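Local coordinates for protein lysyl oxidase (Pichia pastoris, PDB 1W7C) that probably oxidises primary amines, lysine side chains among them, to aldehydes using copper and a topaquinone cofactor made from one of its own tyrosines, at residues S486-L492 / N649-L655; Y344-D348 / T471-Y475; T690-F694 / W706-N711. One frame throughout, in Å; residues are numbered along the deposited sequence.

Contact 1 (S486-L492 / N649-L655); sequences SFHDHVL and NLGLHHL. With CU (copper (II) ion), chain C.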
loop_
_atom_site.group_PDB
_atom_site.type_symbol
_atom_site.label_atom_id
_atom_site.label_comp_id
_atom_site.label_asym_id
_atom_site.label_seq_id
_atom_site.Cartn_x
_atom_site.Cartn_y
_atom_site.Cartn_z
ATOM N N SER A 486 6.116 22.462 10.019
ATOM C CA SER A 486 4.707 22.788 10.176
ATOM C C SER A 486 3.748 21.658 9.749
ATOM O O SER A 486 3.790 21.137 8.665
ATOM C CB SER A 486 4.366 24.058 9.395
ATOM O OG SER A 486 4.862 25.207 10.054
ATOM N N PHE A 487 2.818 21.372 10.600
ATOM C CA PHE A 487 1.856 20.319 10.379
ATOM C C PHE A 487 0.792 20.662 9.336
ATOM O O PHE A 487 0.225 21.763 9.364
ATOM C CB PHE A 487 1.230 20.175 11.756
ATOM C CG PHE A 487 0.197 19.098 11.935
ATOM C CD1 PHE A 487 -0.764 19.244 12.946
ATOM C CD2 PHE A 487 0.242 17.909 11.262
ATOM C CE1 PHE A 487 -1.689 18.252 13.194
ATOM C CE2 PHE A 487 -0.706 16.912 11.522
ATOM C CZ PHE A 487 -1.659 17.095 12.464
ATOM N N HIS A 488 0.539 19.757 8.394
ATOM C CA HIS A 488 -0.442 20.041 7.357
ATOM C C HIS A 488 -1.086 18.774 6.856
ATOM O O HIS A 488 -0.539 17.676 6.990
ATOM C CB HIS A 488 0.174 20.833 6.205
ATOM C CG HIS A 488 1.345 20.138 5.575
ATOM N ND1 HIS A 488 2.593 20.109 6.168
ATOM C CD2 HIS A 488 1.462 19.408 4.427
ATOM C CE1 HIS A 488 3.421 19.397 5.414
ATOM N NE2 HIS A 488 2.765 18.967 4.347
ATOM N N ASP A 489 -2.287 18.933 6.299
ATOM C CA ASP A 489 -2.967 17.887 5.577
ATOM C C ASP A 489 -2.863 18.122 4.084
ATOM O O ASP A 489 -3.077 19.235 3.607
ATOM C CB ASP A 489 -4.462 17.860 5.919
ATOM C CG ASP A 489 -4.771 17.178 7.225
ATOM O OD1 ASP A 489 -3.920 16.398 7.731
ATOM O OD2 ASP A 489 -5.849 17.397 7.796
ATOM N N HIS A 490 -2.522 17.069 3.362
ATOM C CA HIS A 490 -2.723 16.970 1.919
ATOM C C HIS A 490 -4.008 16.165 1.723
ATOM O O HIS A 490 -4.129 15.087 2.304
ATOM C CB HIS A 490 -1.605 16.193 1.256
ATOM C CG HIS A 490 -0.256 16.820 1.384
ATOM N ND1 HIS A 490 0.228 17.738 0.480
ATOM C CD2 HIS A 490 0.757 16.570 2.256
ATOM C CE1 HIS A 490 1.468 18.057 0.810
ATOM N NE2 HIS A 490 1.808 17.368 1.894
ATOM N N VAL A 491 -4.941 16.644 0.901
ATOM C CA VAL A 491 -6.118 15.860 0.545
ATOM C C VAL A 491 -6.398 16.053 -0.938
ATOM O O VAL A 491 -6.300 17.182 -1.450
ATOM C CB VAL A 491 -7.379 16.155 1.392
ATOM C CG1 VAL A 491 -8.360 14.983 1.297
ATOM C CG2 VAL A 491 -7.035 16.445 2.838
ATOM N N LEU A 492 -6.696 14.976 -1.635
ATOM C CA LEU A 492 -6.886 14.948 -3.101
ATOM C C LEU A 492 -8.257 14.315 -3.346
ATOM O O LEU A 492 -8.558 13.288 -2.749
ATOM C CB LEU A 492 -5.821 14.087 -3.820
ATOM C CG LEU A 492 -4.407 14.581 -3.833
ATOM C CD1 LEU A 492 -3.699 14.219 -2.551
ATOM C CD2 LEU A 492 -3.650 14.010 -5.040
ATOM N N ASN A 649 -11.443 10.285 -1.914
ATOM C CA ASN A 649 -10.324 11.050 -1.418
ATOM C C ASN A 649 -9.122 10.211 -1.008
ATOM O O ASN A 649 -9.253 9.109 -0.455
ATOM C CB ASN A 649 -10.746 11.909 -0.223
ATOM C CG ASN A 649 -11.772 12.920 -0.600
ATOM O OD1 ASN A 649 -11.742 13.455 -1.722
ATOM N ND2 ASN A 649 -12.704 13.192 0.318
ATOM N N LEU A 650 -7.948 10.774 -1.274
ATOM C CA LEU A 650 -6.658 10.292 -0.764
ATOM C C LEU A 650 -6.035 11.406 0.022
ATOM O O LEU A 650 -6.185 12.576 -0.307
ATOM C CB LEU A 650 -5.761 9.906 -1.940
ATOM C CG LEU A 650 -6.170 8.672 -2.739
ATOM C CD1 LEU A 650 -5.182 8.377 -3.813
ATOM C CD2 LEU A 650 -6.353 7.475 -1.833
ATOM N N GLY A 651 -5.252 11.071 1.023
ATOM C CA GLY A 651 -4.681 12.113 1.841
ATOM C C GLY A 651 -3.510 11.675 2.665
ATOM O O GLY A 651 -3.209 10.484 2.746
ATOM N N LEU A 652 -2.873 12.650 3.296
ATOM C CA LEU A 652 -1.737 12.451 4.193
ATOM C C LEU A 652 -1.798 13.505 5.283
ATOM O O LEU A 652 -1.926 14.700 4.979
ATOM C CB LEU A 652 -0.419 12.647 3.436
ATOM C CG LEU A 652 -0.191 11.819 2.160
ATOM C CD1 LEU A 652 0.947 12.372 1.293
ATOM C CD2 LEU A 652 0.116 10.336 2.442
ATOM N N HIS A 653 -1.665 13.086 6.525
ATOM C CA HIS A 653 -1.384 14.002 7.620
ATOM C C HIS A 653 0.130 14.090 7.763
ATOM O O HIS A 653 0.776 13.154 8.251
ATOM C CB HIS A 653 -1.954 13.483 8.931
ATOM C CG HIS A 653 -3.404 13.117 8.883
ATOM N ND1 HIS A 653 -4.372 13.954 8.372
ATOM C CD2 HIS A 653 -4.036 11.982 9.251
ATOM C CE1 HIS A 653 -5.546 13.353 8.472
ATOM N NE2 HIS A 653 -5.365 12.143 8.976
ATOM N N HIS A 654 0.709 15.190 7.330
ATOM C CA HIS A 654 2.161 15.319 7.208
ATOM C C HIS A 654 2.684 16.160 8.362
ATOM O O HIS A 654 2.382 17.333 8.483
ATOM C CB HIS A 654 2.514 15.940 5.876
ATOM C CG HIS A 654 3.941 15.802 5.494
ATOM N ND1 HIS A 654 4.443 16.361 4.339
ATOM C CD2 HIS A 654 4.957 15.072 6.023
ATOM C CE1 HIS A 654 5.725 16.045 4.211
ATOM N NE2 HIS A 654 6.062 15.266 5.225
ATOM N N LEU A 655 3.507 15.514 9.191
ATOM C CA LEU A 655 4.201 16.120 10.326
ATOM C C LEU A 655 5.699 15.931 10.022
ATOM O O LEU A 655 6.318 14.907 10.402
ATOM C CB LEU A 655 3.820 15.410 11.623
ATOM C CG LEU A 655 4.449 16.052 12.866
ATOM C CD1 LEU A 655 3.850 17.430 13.148
ATOM C CD2 LEU A 655 4.329 15.164 14.108
HETATM CU CU CU C . 3.446 17.561 3.056
HETATM O O HOH W 1 4.832 18.867 1.941
#
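His654 CB lies over one face of the His488 ring, 3.7 Å from its centroid, in a CH-pi contact set toward the rim. The edge of the same ring takes Ser486 O in its plane, bonded by ND1 at 3.0 Å, which fixes the ring's rotation and leaves NE2 for the copper. The His490 ring has His654 ND1 at its edge, and the two rings meet rim to rim; His488 and His654 are set obliquely at 62°. All three converge on the copper ion: His488 NE2, His490 NE2 and His654 ND1 each bind it at 2.0 Å, and water 1 is a further ligand at 2.2 Å. With CG opposite the backbone N (chi1 -165°) the His654 ring swings over the metal, and its rotation turns ND1, not NE2, to the copper; the far nitrogen NE2 is held by Asp660, a second-shell carboxylate that would tend to make the imidazole a stronger donor.

The face bearing Asp489 and His653 carries a different pair. His653 ND1 gives a short bond to Asp489 OD1, 2.6 Å and 167° at the hydrogen; the carboxylate oxygen lies in the plane of the ring, yet the ring nitrogen meets that oxygen from above the carboxylate plane. Asp489 OD2 goes to the backbone N of Ile584, and His653 NE2 to Asn550 O of the second subunit.

Underneath runs a regular antiparallel ladder, with hydrogen-bonded pairs His488-His654, His490-Leu652 and Leu492-Leu650. This is the copper site of the copper amine oxidase fold: strand 488-498 supplies two histidines, strand 642-654 the third. Strand 329-344 pairs along the other edge of 488-498, while strand 670-678 packs against Leu650.

Contact 2 (Y344-D348 / T471-Y475); sequences YGSDD and TSAPY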
loop_
_atom_site.group_PDB
_atom_site.type_symbol
_atom_site.label_atom_id
_atom_site.label_comp_id
_atom_site.label_asym_id
_atom_site.label_seq_id
_atom_site.Cartn_x
_atom_site.Cartn_y
_atom_site.Cartn_z
ATOM N N TYR A 344 -2.588 24.005 6.380
ATOM C CA TYR A 344 -1.587 24.065 7.458
ATOM C C TYR A 344 -2.195 24.469 8.774
ATOM O O TYR A 344 -3.149 25.264 8.796
ATOM C CB TYR A 344 -0.440 25.033 7.072
ATOM C CG TYR A 344 0.413 24.492 5.955
ATOM C CD1 TYR A 344 -0.069 24.421 4.656
ATOM C CD2 TYR A 344 1.711 23.997 6.182
ATOM C CE1 TYR A 344 0.673 23.881 3.646
ATOM C CE2 TYR A 344 2.443 23.441 5.164
ATOM C CZ TYR A 344 1.915 23.385 3.907
ATOM O OH TYR A 344 2.669 22.828 2.913
ATOM N N GLY A 345 -1.648 23.911 9.858
ATOM C CA GLY A 345 -1.947 24.366 11.207
ATOM C C GLY A 345 -0.702 24.955 11.828
ATOM O O GLY A 345 0.368 24.379 11.699
ATOM N N SER A 346 -0.829 26.078 12.539
ATOM C CA SER A 346 0.372 26.756 13.025
ATOM C C SER A 346 0.057 27.737 14.114
ATOM O O SER A 346 -1.083 28.103 14.302
ATOM C CB SER A 346 0.977 27.539 11.862
ATOM O OG SER A 346 2.166 28.231 12.193
ATOM N N ASP A 347 1.095 28.101 14.850
ATOM C CA ASP A 347 1.026 29.205 15.772
ATOM C C ASP A 347 1.150 30.547 15.087
ATOM O O ASP A 347 0.845 31.565 15.718
ATOM C CB ASP A 347 2.118 29.103 16.858
ATOM C CG ASP A 347 3.549 29.045 16.284
ATOM O OD1 ASP A 347 3.761 28.415 15.208
ATOM O OD2 ASP A 347 4.524 29.546 16.887
ATOM N N ASP A 348 1.606 30.572 13.833
ATOM C CA ASP A 348 1.961 31.826 13.160
ATOM C C ASP A 348 0.949 32.207 12.099
ATOM O O ASP A 348 0.202 31.357 11.615
ATOM C CB ASP A 348 3.435 31.801 12.687
ATOM C CG ASP A 348 3.657 31.169 11.354
ATOM O OD1 ASP A 348 4.716 30.481 11.243
ATOM O OD2 ASP A 348 2.935 31.385 10.362
ATOM N N THR A 471 5.624 29.100 21.449
ATOM C CA THR A 471 4.303 28.854 20.862
ATOM C C THR A 471 4.242 27.782 19.774
ATOM O O THR A 471 3.138 27.351 19.414
ATOM C CB THR A 471 3.704 30.169 20.289
ATOM O OG1 THR A 471 4.611 30.760 19.329
ATOM C CG2 THR A 471 3.497 31.200 21.395
ATOM N N SER A 472 5.384 27.349 19.241
ATOM C CA SER A 472 5.378 26.522 18.045
ATOM C C SER A 472 5.171 25.027 18.283
ATOM O O SER A 472 4.841 24.313 17.331
ATOM C CB SER A 472 6.667 26.716 17.250
ATOM O OG SER A 472 6.823 28.024 16.742
ATOM N N ALA A 473 5.436 24.540 19.491
ATOM C CA ALA A 473 5.459 23.103 19.739
ATOM C C ALA A 473 4.150 22.346 19.480
ATOM O O ALA A 473 4.207 21.192 19.092
ATOM C CB ALA A 473 5.964 22.815 21.146
ATOM N N PRO A 474 2.971 22.937 19.717
ATOM C CA PRO A 474 1.734 22.224 19.372
ATOM C C PRO A 474 1.530 21.998 17.877
ATOM O O PRO A 474 0.561 21.333 17.535
ATOM C CB PRO A 474 0.626 23.109 19.950
ATOM C CG PRO A 474 1.315 23.917 21.012
ATOM C CD PRO A 474 2.687 24.180 20.442
ATOM N N TYR A 475 2.355 22.609 17.036
ATOM C CA TYR A 475 2.058 22.659 15.622
ATOM C C TYR A 475 3.166 22.122 14.729
ATOM O O TYR A 475 3.066 22.230 13.511
ATOM C CB TYR A 475 1.745 24.096 15.185
ATOM C CG TYR A 475 0.614 24.723 15.933
ATOM C CD1 TYR A 475 -0.705 24.483 15.567
ATOM C CD2 TYR A 475 0.832 25.581 17.022
ATOM C CE1 TYR A 475 -1.747 25.035 16.253
ATOM C CE2 TYR A 475 -0.215 26.168 17.706
ATOM C CZ TYR A 475 -1.522 25.883 17.328
ATOM O OH TYR A 475 -2.582 26.445 18.011
HETATM O O HOH W 2 3.101 25.021 12.280
#
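Asp347 and Thr471 cross at about a right angle, and the carboxylate end of the aspartate is gripped by two hydroxyls at one oxygen. Thr471 OG1 donates to the anti lone pair of Asp347 OD2 at 2.7 Å, while Ser472 OG comes to the same oxygen from the syn side at 2.8 Å, 32° out of the carboxylate plane. The aspartate CG sits between its own backbone N and carbonyl carbon (chi1 58°), a turn that carries OD2 across to the pair of hydroxyls. Each hydroxyl has a second partner: Asn232 for Thr471 and the backbone N of Asn468 for Ser472.

Beside this grip the Tyr475 ring lies flat against the Ser346-Asp347 peptide. Ser346 C is 3.5 Å above the ring plane over its centre, and Asp347 N is nearer the rim; Pro474 CB lies over the opposite face. Water 2 donates to Gly345 O and to Tyr475 O, bridging the two backbones. Ser346 OG accepts from Asp348 N at 2.9 Å in an ST turn.

The contact joins the loop between strands 329-344 and 355-357 to the one between strands 465-466 and 478-480, at the subunit interface: Gln531 of the second subunit bonds Tyr475 OH, and Trp521 of that subunit bonds Asp347 O.

Contact 3 (T690-F694 / W706-N711); sequences TQQVF and WEFYGN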
loop_
_atom_site.group_PDB
_atom_site.type_symbol
_atom_site.label_atom_id
_atom_site.label_comp_id
_atom_site.label_asym_id
_atom_site.label_seq_id
_atom_site.Cartn_x
_atom_site.Cartn_y
_atom_site.Cartn_z
ATOM N N THR A 690 -0.584 -15.139 -21.767
ATOM C CA THR A 690 0.503 -16.050 -22.025
ATOM C C THR A 690 1.658 -15.860 -21.043
ATOM O O THR A 690 2.587 -16.672 -21.071
ATOM C CB THR A 690 1.064 -15.857 -23.404
ATOM O OG1 THR A 690 1.649 -14.553 -23.500
ATOM C CG2 THR A 690 -0.001 -15.980 -24.520
ATOM N N GLN A 691 1.614 -14.814 -20.205
ATOM C CA GLN A 691 2.742 -14.514 -19.326
ATOM C C GLN A 691 2.598 -15.338 -18.040
ATOM O O GLN A 691 2.361 -14.812 -16.947
ATOM C CB GLN A 691 2.804 -13.004 -19.031
ATOM C CG GLN A 691 2.924 -12.168 -20.300
ATOM C CD GLN A 691 4.144 -12.521 -21.129
ATOM O OE1 GLN A 691 5.282 -12.355 -20.689
ATOM N NE2 GLN A 691 3.909 -13.043 -22.336
ATOM N N GLN A 692 2.719 -16.654 -18.216
ATOM C CA GLN A 692 2.586 -17.600 -17.114
ATOM C C GLN A 692 3.386 -18.854 -17.431
ATOM O O GLN A 692 3.835 -19.023 -18.582
ATOM C CB GLN A 692 1.104 -17.882 -16.813
ATOM C CG GLN A 692 0.271 -18.402 -17.941
ATOM C CD GLN A 692 -1.143 -18.727 -17.471
ATOM O OE1 GLN A 692 -1.340 -19.670 -16.721
ATOM N NE2 GLN A 692 -2.133 -17.982 -17.966
ATOM N N VAL A 693 3.575 -19.700 -16.416
ATOM C CA VAL A 693 4.297 -20.969 -16.556
ATOM C C VAL A 693 3.440 -22.048 -15.911
ATOM O O VAL A 693 2.764 -21.811 -14.913
ATOM C CB VAL A 693 5.723 -20.911 -15.915
ATOM C CG1 VAL A 693 5.666 -20.651 -14.420
ATOM C CG2 VAL A 693 6.512 -22.175 -16.215
ATOM N N PHE A 694 3.513 -23.236 -16.499
ATOM C CA PHE A 694 2.906 -24.430 -15.945
ATOM C C PHE A 694 3.971 -25.496 -15.943
ATOM O O PHE A 694 4.379 -25.974 -16.980
ATOM C CB PHE A 694 1.677 -24.842 -16.756
ATOM C CG PHE A 694 0.921 -26.013 -16.194
ATOM C CD1 PHE A 694 0.640 -27.132 -16.983
ATOM C CD2 PHE A 694 0.443 -25.992 -14.899
ATOM C CE1 PHE A 694 -0.076 -28.200 -16.472
ATOM C CE2 PHE A 694 -0.273 -27.077 -14.378
ATOM C CZ PHE A 694 -0.541 -28.166 -15.163
ATOM N N TRP A 706 8.123 -28.093 -18.623
ATOM C CA TRP A 706 7.877 -26.655 -18.486
ATOM C C TRP A 706 7.092 -26.195 -19.694
ATOM O O TRP A 706 7.516 -26.394 -20.808
ATOM C CB TRP A 706 9.196 -25.884 -18.425
ATOM C CG TRP A 706 10.075 -26.201 -17.231
ATOM C CD1 TRP A 706 10.972 -27.245 -17.105
ATOM C CD2 TRP A 706 10.168 -25.457 -16.017
ATOM N NE1 TRP A 706 11.598 -27.182 -15.880
ATOM C CE2 TRP A 706 11.128 -26.096 -15.198
ATOM C CE3 TRP A 706 9.535 -24.310 -15.529
ATOM C CZ2 TRP A 706 11.458 -25.631 -13.936
ATOM C CZ3 TRP A 706 9.854 -23.861 -14.267
ATOM C CH2 TRP A 706 10.808 -24.516 -13.486
ATOM N N GLU A 707 5.936 -25.590 -19.452
ATOM C CA GLU A 707 5.111 -24.943 -20.466
ATOM C C GLU A 707 5.180 -23.426 -20.247
ATOM O O GLU A 707 4.766 -22.933 -19.196
ATOM C CB GLU A 707 3.644 -25.402 -20.366
ATOM C CG GLU A 707 2.708 -24.665 -21.309
ATOM C CD GLU A 707 3.075 -24.883 -22.769
ATOM O OE1 GLU A 707 3.033 -26.043 -23.215
ATOM O OE2 GLU A 707 3.415 -23.906 -23.463
ATOM N N PHE A 708 5.732 -22.736 -21.249
ATOM C CA PHE A 708 5.930 -21.284 -21.203
ATOM C C PHE A 708 5.016 -20.493 -22.156
ATOM O O PHE A 708 5.146 -19.274 -22.263
ATOM C CB PHE A 708 7.384 -20.947 -21.554
ATOM C CG PHE A 708 8.391 -21.455 -20.563
ATOM C CD1 PHE A 708 9.234 -22.502 -20.871
ATOM C CD2 PHE A 708 8.516 -20.846 -19.332
ATOM C CE1 PHE A 708 10.192 -22.946 -19.945
ATOM C CE2 PHE A 708 9.463 -21.271 -18.409
ATOM C CZ PHE A 708 10.298 -22.322 -18.707
ATOM N N TYR A 709 4.115 -21.178 -22.847
ATOM C CA TYR A 709 3.051 -20.520 -23.633
ATOM C C TYR A 709 3.603 -19.550 -24.681
ATOM O O TYR A 709 3.069 -18.460 -24.919
ATOM C CB TYR A 709 2.051 -19.845 -22.696
ATOM C CG TYR A 709 1.345 -20.827 -21.798
ATOM C CD1 TYR A 709 1.670 -20.918 -20.450
ATOM C CD2 TYR A 709 0.384 -21.693 -22.299
ATOM C CE1 TYR A 709 1.009 -21.807 -19.604
ATOM C CE2 TYR A 709 -0.284 -22.586 -21.467
ATOM C CZ TYR A 709 0.027 -22.622 -20.107
ATOM O OH TYR A 709 -0.592 -23.521 -19.272
ATOM N N GLY A 710 4.683 -19.993 -25.313
ATOM C CA GLY A 710 5.282 -19.284 -26.429
ATOM C C GLY A 710 6.350 -18.266 -26.088
ATOM O O GLY A 710 6.911 -17.608 -26.965
ATOM N N ASN A 711 6.610 -18.119 -24.799
ATOM C CA ASN A 711 7.663 -17.254 -24.321
ATOM C C ASN A 711 8.985 -18.006 -24.196
ATOM O O ASN A 711 9.112 -18.913 -23.379
ATOM C CB ASN A 711 7.274 -16.662 -22.988
ATOM C CG ASN A 711 6.042 -15.778 -23.091
ATOM O OD1 ASN A 711 6.138 -14.617 -23.475
ATOM N ND2 ASN A 711 4.883 -16.306 -22.694
HETATM O O HOH W 3 6.107 -17.716 -19.743
#
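Phe694 and Glu707 form an antiparallel hydrogen-bonded pair, Phe694 N to Glu707 O 3.0 Å and Glu707 N to Phe694 O 2.9 Å, and beyond it segment 706-711 swings through a type I' turn from Phe708 to Asn711. The Asn711 amide stands almost perpendicular to that of Gln691: Gln691 NE2 donates to Asn711 OD1 at 3.0 Å, tilted from the carbonyl plane, while Gln691 OE1 is bonded to Ser282 OG of the second subunit. Phe708 O takes both the turn's backbone bond from Asn711 N and a second from Asn711 ND2, 3.0 Å and nearly straight at 162°. An alanine here is likely to cost Gln691 NE2 this acceptor and leave Phe708 O with one donor fewer, making the turn less firmly held.

Tyr709 leans across the other segment, its CD1 edge 3.4 Å from Gln692 O, its OH near Phe694 CB, and Glu707 CG over the centre of one face. With CG2 opposite its backbone N, Val693 wedges that methyl between the edge of Trp706, 3.8 Å from CE3, and the Phe708 ring. Water 3 lies within hydrogen-bonding distance of Gln692 O and Phe708 O.

The contact sits on the hairpin of strands 692-697 and 704-707, whose first strand also pairs with 418-433; Phe725 of the second subunit meets the Trp706 and Phe708 rings.

Contacts 1 and 2 adjoin, their centres about 16 Å apart. Phe487 ties them together: Phe487 O lies 2.9 Å from Gly345 N and Phe487 N lies 3.0 Å from Tyr475 O, both probable hydrogen bonds, so both loops of contact 2 are probably tied to the chain just ahead of the copper ligand His488. Tyr344 also stacks on His488. Only contact 1 binds the metal; its His490 side chain is about 6 Å from that of Asp358, the predicted proton acceptor. Contact 3 stands apart, its centre about 44 Å from that of contact 1 and 59 Å from that of contact 2, yet all three touch the second subunit.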